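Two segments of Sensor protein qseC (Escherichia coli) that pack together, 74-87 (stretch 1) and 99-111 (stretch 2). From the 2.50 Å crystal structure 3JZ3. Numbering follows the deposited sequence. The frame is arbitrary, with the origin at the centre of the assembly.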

# COMPACT_ATOMS: atom_id res chain seq x y z
N ALA B 74 -10.97 5.99 -13.00
CA ALA B 74 -12.38 5.69 -13.18
C ALA B 74 -13.26 6.71 -12.46
O ALA B 74 -12.76 7.65 -11.83
CB ALA B 74 -12.68 4.28 -12.67
N GLU B 75 -14.57 6.54 -12.56
CA GLU B 75 -15.51 7.36 -11.81
C GLU B 75 -15.62 6.78 -10.40
O GLU B 75 -16.01 5.62 -10.23
CB GLU B 75 -16.88 7.40 -12.50
CG GLU B 75 -16.89 8.09 -13.87
CD GLU B 75 -16.39 9.53 -13.82
OE1 GLU B 75 -16.87 10.31 -12.98
OE2 GLU B 75 -15.51 9.87 -14.64
N ILE B 76 -15.25 7.58 -9.41
CA ILE B 76 -15.19 7.11 -8.03
C ILE B 76 -16.40 7.58 -7.24
O ILE B 76 -16.62 8.79 -7.10
CB ILE B 76 -13.87 7.54 -7.32
CG1 ILE B 76 -12.63 7.23 -8.20
CG2 ILE B 76 -13.74 6.89 -5.94
CD1 ILE B 76 -12.53 5.78 -8.70
N PRO B 77 -17.20 6.64 -6.71
CA PRO B 77 -18.29 6.99 -5.80
C PRO B 77 -17.71 7.37 -4.44
O PRO B 77 -17.11 6.53 -3.75
CB PRO B 77 -19.13 5.71 -5.70
CG PRO B 77 -18.51 4.72 -6.67
CD PRO B 77 -17.12 5.18 -6.93
N LEU B 78 -17.87 8.63 -4.05
CA LEU B 78 -17.23 9.17 -2.86
C LEU B 78 -17.81 8.69 -1.53
O LEU B 78 -17.11 8.69 -0.52
CB LEU B 78 -17.16 10.70 -2.91
CG LEU B 78 -16.29 11.29 -4.03
CD1 LEU B 78 -16.15 12.77 -3.84
CD2 LEU B 78 -14.91 10.63 -4.11
N GLU B 79 -19.09 8.29 -1.54
CA GLU B 79 -19.71 7.66 -0.37
C GLU B 79 -18.90 6.44 0.07
O GLU B 79 -18.47 6.34 1.23
CB GLU B 79 -21.15 7.22 -0.66
CG GLU B 79 -22.19 8.31 -0.48
CD GLU B 79 -23.60 7.83 -0.80
OE1 GLU B 79 -23.94 7.65 -1.99
OE2 GLU B 79 -24.39 7.65 0.16
N ASP B 80 -18.70 5.52 -0.87
CA ASP B 80 -18.01 4.26 -0.64
C ASP B 80 -16.57 4.47 -0.16
O ASP B 80 -16.13 3.81 0.78
CB ASP B 80 -18.03 3.40 -1.91
CG ASP B 80 -19.44 3.17 -2.45
OD1 ASP B 80 -20.40 3.77 -1.92
OD2 ASP B 80 -19.58 2.39 -3.41
N LEU B 81 -15.86 5.39 -0.81
CA LEU B 81 -14.49 5.74 -0.46
C LEU B 81 -14.37 6.25 0.98
O LEU B 81 -13.48 5.84 1.73
CB LEU B 81 -13.96 6.79 -1.43
CG LEU B 81 -12.53 7.33 -1.26
CD1 LEU B 81 -11.53 6.35 -1.83
CD2 LEU B 81 -12.39 8.69 -1.93
N LEU B 82 -15.27 7.15 1.37
CA LEU B 82 -15.25 7.71 2.72
C LEU B 82 -15.68 6.68 3.75
O LEU B 82 -15.02 6.51 4.78
CB LEU B 82 -16.12 8.96 2.81
CG LEU B 82 -15.67 10.21 2.05
CD1 LEU B 82 -16.56 11.37 2.44
CD2 LEU B 82 -14.22 10.55 2.32
N GLN B 83 -16.77 5.98 3.47
CA GLN B 83 -17.26 4.94 4.37
C GLN B 83 -16.21 3.84 4.58
O GLN B 83 -15.94 3.46 5.71
CB GLN B 83 -18.59 4.36 3.86
CG GLN B 83 -18.89 2.97 4.41
CD GLN B 83 -20.36 2.71 4.62
OE1 GLN B 83 -21.22 3.46 4.13
NE2 GLN B 83 -20.67 1.64 5.34
N SER B 84 -15.63 3.38 3.48
CA SER B 84 -14.57 2.38 3.51
C SER B 84 -13.36 2.84 4.31
O SER B 84 -12.80 2.06 5.09
CB SER B 84 -14.16 2.01 2.08
OG SER B 84 -12.92 1.34 2.06
N SER B 85 -12.95 4.09 4.11
CA SER B 85 -11.86 4.69 4.88
C SER B 85 -12.20 4.76 6.36
O SER B 85 -11.35 4.45 7.21
CB SER B 85 -11.53 6.08 4.36
OG SER B 85 -10.92 6.01 3.08
N VAL B 86 -13.43 5.15 6.68
CA VAL B 86 -13.89 5.17 8.06
C VAL B 86 -13.82 3.76 8.63
O VAL B 86 -13.37 3.57 9.76
CB VAL B 86 -15.31 5.79 8.19
CG1 VAL B 86 -15.90 5.51 9.57
CG2 VAL B 86 -15.26 7.29 7.95
N MSE B 87 -14.22 2.78 7.82
CA MSE B 87 -14.23 1.37 8.23
C MSE B 87 -12.86 0.82 8.60
O MSE B 87 -12.74 0.03 9.54
CB MSE B 87 -14.91 0.49 7.18
CG MSE B 87 -16.43 0.53 7.21
SE MSE B 87 -17.19 0.31 9.00
CE MSE B 87 -16.92 2.11 9.68
N ASP B 99 -14.25 8.55 18.78
CA ASP B 99 -15.40 8.22 17.96
C ASP B 99 -15.32 8.88 16.58
O ASP B 99 -14.96 10.06 16.48
CB ASP B 99 -16.70 8.63 18.66
CG ASP B 99 -17.16 7.60 19.67
OD1 ASP B 99 -16.35 6.75 20.10
OD2 ASP B 99 -18.36 7.64 20.04
N VAL B 100 -15.63 8.11 15.55
CA VAL B 100 -15.64 8.63 14.17
C VAL B 100 -17.06 8.66 13.63
O VAL B 100 -17.72 7.63 13.50
CB VAL B 100 -14.71 7.81 13.23
CG1 VAL B 100 -14.68 8.43 11.84
CG2 VAL B 100 -13.30 7.74 13.80
N ARG B 101 -17.53 9.87 13.32
CA ARG B 101 -18.88 10.08 12.84
C ARG B 101 -18.85 10.41 11.36
O ARG B 101 -18.22 11.38 10.94
CB ARG B 101 -19.55 11.21 13.62
CG ARG B 101 -20.91 11.66 13.07
CD ARG B 101 -21.41 12.92 13.78
NE ARG B 101 -21.64 12.68 15.21
CZ ARG B 101 -21.38 13.54 16.18
NH1 ARG B 101 -20.85 14.73 15.91
NH2 ARG B 101 -21.63 13.21 17.44
N LEU B 102 -19.54 9.59 10.57
CA LEU B 102 -19.69 9.83 9.14
C LEU B 102 -21.08 10.37 8.80
O LEU B 102 -22.09 9.70 9.01
CB LEU B 102 -19.39 8.57 8.33
CG LEU B 102 -19.53 8.68 6.81
CD1 LEU B 102 -18.45 9.57 6.20
CD2 LEU B 102 -19.51 7.31 6.16
N THR B 103 -21.12 11.59 8.29
CA THR B 103 -22.35 12.24 7.85
C THR B 103 -22.35 12.33 6.33
O THR B 103 -21.36 12.77 5.73
CB THR B 103 -22.49 13.65 8.47
OG1 THR B 103 -22.47 13.55 9.90
CG2 THR B 103 -23.79 14.31 8.05
N LEU B 104 -23.45 11.91 5.71
CA LEU B 104 -23.56 11.95 4.26
C LEU B 104 -24.73 12.85 3.85
O LEU B 104 -25.90 12.44 3.93
CB LEU B 104 -23.73 10.54 3.69
CG LEU B 104 -22.67 9.50 4.07
CD1 LEU B 104 -23.21 8.10 3.85
CD2 LEU B 104 -21.37 9.71 3.30
N ASN B 105 -24.40 14.07 3.44
CA ASN B 105 -25.39 15.05 3.02
C ASN B 105 -25.80 14.89 1.57
O ASN B 105 -26.93 15.20 1.19
CB ASN B 105 -24.89 16.47 3.27
CG ASN B 105 -24.86 16.83 4.75
OD1 ASN B 105 -25.74 16.44 5.50
ND2 ASN B 105 -23.84 17.59 5.16
N ALA B 106 -24.87 14.40 0.76
CA ALA B 106 -25.12 14.15 -0.65
C ALA B 106 -24.87 12.68 -0.94
O ALA B 106 -24.16 12.00 -0.21
CB ALA B 106 -24.24 15.03 -1.52
N HIS B 107 -25.48 12.20 -2.02
CA HIS B 107 -25.39 10.81 -2.41
C HIS B 107 -25.22 10.73 -3.91
O HIS B 107 -25.43 11.72 -4.62
CB HIS B 107 -26.65 10.06 -1.95
CG HIS B 107 -27.01 10.32 -0.52
ND1 HIS B 107 -26.42 9.65 0.53
CD2 HIS B 107 -27.87 11.21 0.03
CE1 HIS B 107 -26.92 10.10 1.67
NE2 HIS B 107 -27.80 11.04 1.40
N SER B 108 -24.82 9.56 -4.40
CA SER B 108 -24.53 9.34 -5.82
C SER B 108 -23.55 10.38 -6.38
O SER B 108 -23.70 10.85 -7.51
CB SER B 108 -25.82 9.31 -6.64
OG SER B 108 -26.72 8.33 -6.15
N ILE B 109 -22.56 10.74 -5.57
CA ILE B 109 -21.52 11.69 -5.98
C ILE B 109 -20.32 10.92 -6.54
O ILE B 109 -19.75 10.06 -5.87
CB ILE B 109 -21.07 12.61 -4.80
CG1 ILE B 109 -22.28 13.34 -4.18
CG2 ILE B 109 -19.99 13.59 -5.23
CD1 ILE B 109 -23.12 14.20 -5.16
N LYS B 110 -19.96 11.22 -7.79
CA LYS B 110 -18.88 10.52 -8.47
C LYS B 110 -17.85 11.50 -9.01
O LYS B 110 -18.21 12.49 -9.66
CB LYS B 110 -19.41 9.64 -9.60
CG LYS B 110 -20.38 8.55 -9.17
CD LYS B 110 -20.64 7.56 -10.30
CE LYS B 110 -21.71 6.55 -9.93
NZ LYS B 110 -23.08 7.16 -9.94
N ARG B 111 -16.58 11.23 -8.72
CA ARG B 111 -15.48 12.03 -9.27
C ARG B 111 -14.54 11.15 -10.08
O ARG B 111 -14.37 9.97 -9.78
CB ARG B 111 -14.70 12.73 -8.15
CG ARG B 111 -15.38 13.97 -7.58
CD ARG B 111 -15.48 15.09 -8.61
NE ARG B 111 -14.18 15.70 -8.92
CZ ARG B 111 -14.02 16.78 -9.67
NH1 ARG B 111 -15.08 17.40 -10.20
NH2 ARG B 111 -12.80 17.26 -9.89
O HOH W 1 -21.01 8.51 -3.98

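Stretch 1 runs as a strand, residues 74-77, into a helix that begins at Leu-78, and stretch 2 meets both parts. Its strand 110-111 pairs antiparallel with the first, while its strand 99-104 lies alongside the helix in nearly the opposite direction, at 170°, with the axes approaching to 9.7 Å. The contact buries 779 Å², both sides summed.

The backbone pairing is short. Ile-76 and Arg-111 form a hydrogen-bonded pair, with Ile-76 N donating to Arg-111 O at 2.6 Å and Arg-111 N returning a bond to Ile-76 O at 2.9 Å. Pro-77, which has no amide hydrogen to give, faces Lys-110 at the adjoining non-hydrogen-bonded position. Just beyond the ladder, Leu-78 N, in the first turn of the helix and so without a helical acceptor, donates to Ile-109 O at 3.0 Å. Ile-109 O also accepts from water 1 at 2.7 Å, and the water accepts from Glu-79 N at 3.1 Å, so it links another amide of the first turn to stretch 2.

Polar side-chain contacts centre on Glu-79, whose carboxylate reaches the loop after strand 99-104. Glu-79 OE2 accepts from His-107 ND1 at 2.9 Å, almost linearly and near the plane of the imidazole, and Glu-79 OE1 accepts from the backbone Ser-108 N at 3.2 Å.

Leu-78, Leu-82 and Val-86, spaced four residues apart, point toward stretch 2 from one side of the helix, and Val-100 and Leu-102, alternate residues of the strand, point back at it. Val-86 CG1 meets Val-100 CG1 at 3.9 Å, and Leu-82 CB lies 4.2 Å from Leu-102 CD1. The other methyl of that leucine, Leu-102 CD2, packs 3.7 Å from Gln-83 CA. Nearer the strand pairing, Leu-78 CD1 contacts Ile-109 CG2 at 4.2 Å and the aliphatic Arg-111 CG at 4.0 Å.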